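Glycoprotein (PDB 5MDM) probably attaches the virion to host receptors and, as a class III fusion glycoprotein triggered by endosomal acid, drives fusion of the viral and endosomal membranes. Local coordinates at residues C178-T183 with L220-R225. Sequence-based numbering, arbitrary orientation.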
loop_
_atom_site.group_PDB
_atom_site.type_symbol
_atom_site.label_atom_id
_atom_site.label_comp_id
_atom_site.label_asym_id
_atom_site.label_seq_id
_atom_site.Cartn_x
_atom_site.Cartn_y
_atom_site.Cartn_z
ATOM N N CYS A 178 -3.897 -19.457 17.579
ATOM C CA CYS A 178 -3.748 -18.055 17.238
ATOM C C CYS A 178 -3.339 -17.921 15.786
ATOM O O CYS A 178 -2.481 -18.651 15.297
ATOM C CB CYS A 178 -2.694 -17.406 18.133
ATOM S SG CYS A 178 -2.711 -15.604 18.137
ATOM N N GLY A 179 -3.958 -16.987 15.091
ATOM C CA GLY A 179 -3.568 -16.721 13.724
ATOM C C GLY A 179 -2.751 -15.450 13.638
ATOM O O GLY A 179 -2.724 -14.784 12.606
ATOM N N GLN A 180 -2.072 -15.120 14.729
ATOM C CA GLN A 180 -1.393 -13.840 14.850
ATOM C C GLN A 180 0.021 -14.004 15.402
ATOM O O GLN A 180 0.248 -14.768 16.346
ATOM C CB GLN A 180 -2.201 -12.928 15.770
ATOM C CG GLN A 180 -1.944 -11.461 15.561
ATOM C CD GLN A 180 -2.671 -10.923 14.354
ATOM O OE1 GLN A 180 -3.517 -11.608 13.768
ATOM N NE2 GLN A 180 -2.351 -9.690 13.971
ATOM N N SER A 181 0.969 -13.285 14.812
ATOM C CA SER A 181 2.335 -13.264 15.321
ATOM C C SER A 181 2.531 -12.109 16.294
ATOM O O SER A 181 1.905 -11.059 16.157
ATOM C CB SER A 181 3.329 -13.152 14.173
ATOM O OG SER A 181 3.166 -14.231 13.276
ATOM N N PHE A 182 3.403 -12.303 17.275
ATOM C CA PHE A 182 3.638 -11.283 18.289
ATOM C C PHE A 182 5.091 -10.839 18.339
ATOM O O PHE A 182 5.946 -11.373 17.630
ATOM C CB PHE A 182 3.202 -11.784 19.658
ATOM C CG PHE A 182 1.723 -11.878 19.818
ATOM C CD1 PHE A 182 1.016 -12.920 19.243
ATOM C CD2 PHE A 182 1.032 -10.921 20.541
ATOM C CE1 PHE A 182 -0.354 -13.012 19.388
ATOM C CE2 PHE A 182 -0.339 -11.003 20.690
ATOM C CZ PHE A 182 -1.034 -12.053 20.111
ATOM N N THR A 183 5.357 -9.840 19.171
ATOM C CA THR A 183 6.725 -9.450 19.474
ATOM C C THR A 183 6.830 -8.945 20.905
ATOM O O THR A 183 5.907 -8.305 21.421
ATOM C CB THR A 183 7.261 -8.373 18.517
ATOM O OG1 THR A 183 8.649 -8.152 18.791
ATOM C CG2 THR A 183 6.518 -7.059 18.705
ATOM N N LEU A 220 -8.863 -6.814 27.720
ATOM C CA LEU A 220 -9.320 -7.770 26.709
ATOM C C LEU A 220 -8.374 -8.959 26.610
ATOM O O LEU A 220 -7.150 -8.813 26.674
ATOM C CB LEU A 220 -9.474 -7.091 25.342
ATOM C CG LEU A 220 -10.030 -7.870 24.145
ATOM C CD1 LEU A 220 -10.692 -6.910 23.184
ATOM C CD2 LEU A 220 -8.944 -8.630 23.413
ATOM N N SER A 221 -8.958 -10.141 26.455
ATOM C CA SER A 221 -8.184 -11.365 26.332
ATOM C C SER A 221 -7.998 -11.689 24.865
ATOM O O SER A 221 -8.968 -11.897 24.137
ATOM C CB SER A 221 -8.891 -12.523 27.029
ATOM O OG SER A 221 -8.107 -13.702 26.962
ATOM N N TYR A 222 -6.746 -11.734 24.434
ATOM C CA TYR A 222 -6.441 -11.930 23.026
ATOM C C TYR A 222 -5.451 -13.069 22.833
ATOM O O TYR A 222 -4.393 -13.098 23.464
ATOM C CB TYR A 222 -5.878 -10.643 22.427
ATOM C CG TYR A 222 -5.757 -10.676 20.930
ATOM C CD1 TYR A 222 -6.888 -10.693 20.127
ATOM C CD2 TYR A 222 -4.515 -10.685 20.315
ATOM C CE1 TYR A 222 -6.789 -10.718 18.754
ATOM C CE2 TYR A 222 -4.405 -10.709 18.938
ATOM C CZ TYR A 222 -5.545 -10.727 18.163
ATOM O OH TYR A 222 -5.443 -10.753 16.794
ATOM N N CYS A 223 -5.804 -14.002 21.955
ATOM C CA CYS A 223 -4.948 -15.139 21.654
ATOM C C CYS A 223 -4.552 -15.909 22.908
ATOM O O CYS A 223 -3.400 -16.312 23.065
ATOM C CB CYS A 223 -3.707 -14.689 20.890
ATOM S SG CYS A 223 -4.000 -14.382 19.141
ATOM N N GLY A 224 -5.514 -16.094 23.804
ATOM C CA GLY A 224 -5.306 -16.911 24.980
ATOM C C GLY A 224 -4.530 -16.243 26.094
ATOM O O GLY A 224 -4.060 -16.918 27.007
ATOM N N ARG A 225 -4.385 -14.925 26.036
ATOM C CA ARG A 225 -3.756 -14.217 27.151
ATOM C C ARG A 225 -4.300 -12.818 27.438
ATOM O O ARG A 225 -4.770 -12.119 26.542
ATOM C CB ARG A 225 -2.225 -14.223 27.053
ATOM C CG ARG A 225 -1.611 -13.652 25.787
ATOM C CD ARG A 225 -0.121 -14.000 25.797
ATOM N NE ARG A 225 0.692 -13.276 24.821
ATOM C CZ ARG A 225 0.941 -13.701 23.585
ATOM N NH1 ARG A 225 0.417 -14.842 23.147
ATOM N NH2 ARG A 225 1.709 -12.975 22.785
#
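The disulfide between Cys178 and Cys223 ties the two-residue turn of the β-hairpin formed by strands 218-222 and 225-229 to the chain entering strand 180-192. Cys178 SG and Cys223 SG are bonded at 2.0 Å, with a C-S-S-C torsion of 64°. The type I' turn from Tyr222 to Arg225 is closed by backbone hydrogen bonds in both directions between these two residues. Phe182 packs beside the bridge: both sulfurs lie in its ring plane at the edge, Cys223 SG 5.0 Å from the ring centroid. Over one face comes a cation-pi contact, Arg225 CZ 4.1 Å from the Phe182 ring centroid and 7° off the ring normal. Arg225 CG sits between the backbone N and the carbonyl carbon (chi1 57°), and the chain runs extended to NE; NH2, resting on the ring, hydrogen-bonds Ser44 OG, which would help fix the guanidinium. Phe182 CZ also meets the edge of the Tyr222 ring, 3.7 Å from Tyr222 CD2. The Gln180 and Tyr222 side chains cross at about a right angle. Asp138, which interacts with host vimentin, accepts a hydrogen bond from Gly179 N and touches Tyr222; strand 36-49 pairs with 180-192, and Trp235 of strand 235-237 packs against Phe182 and Arg225.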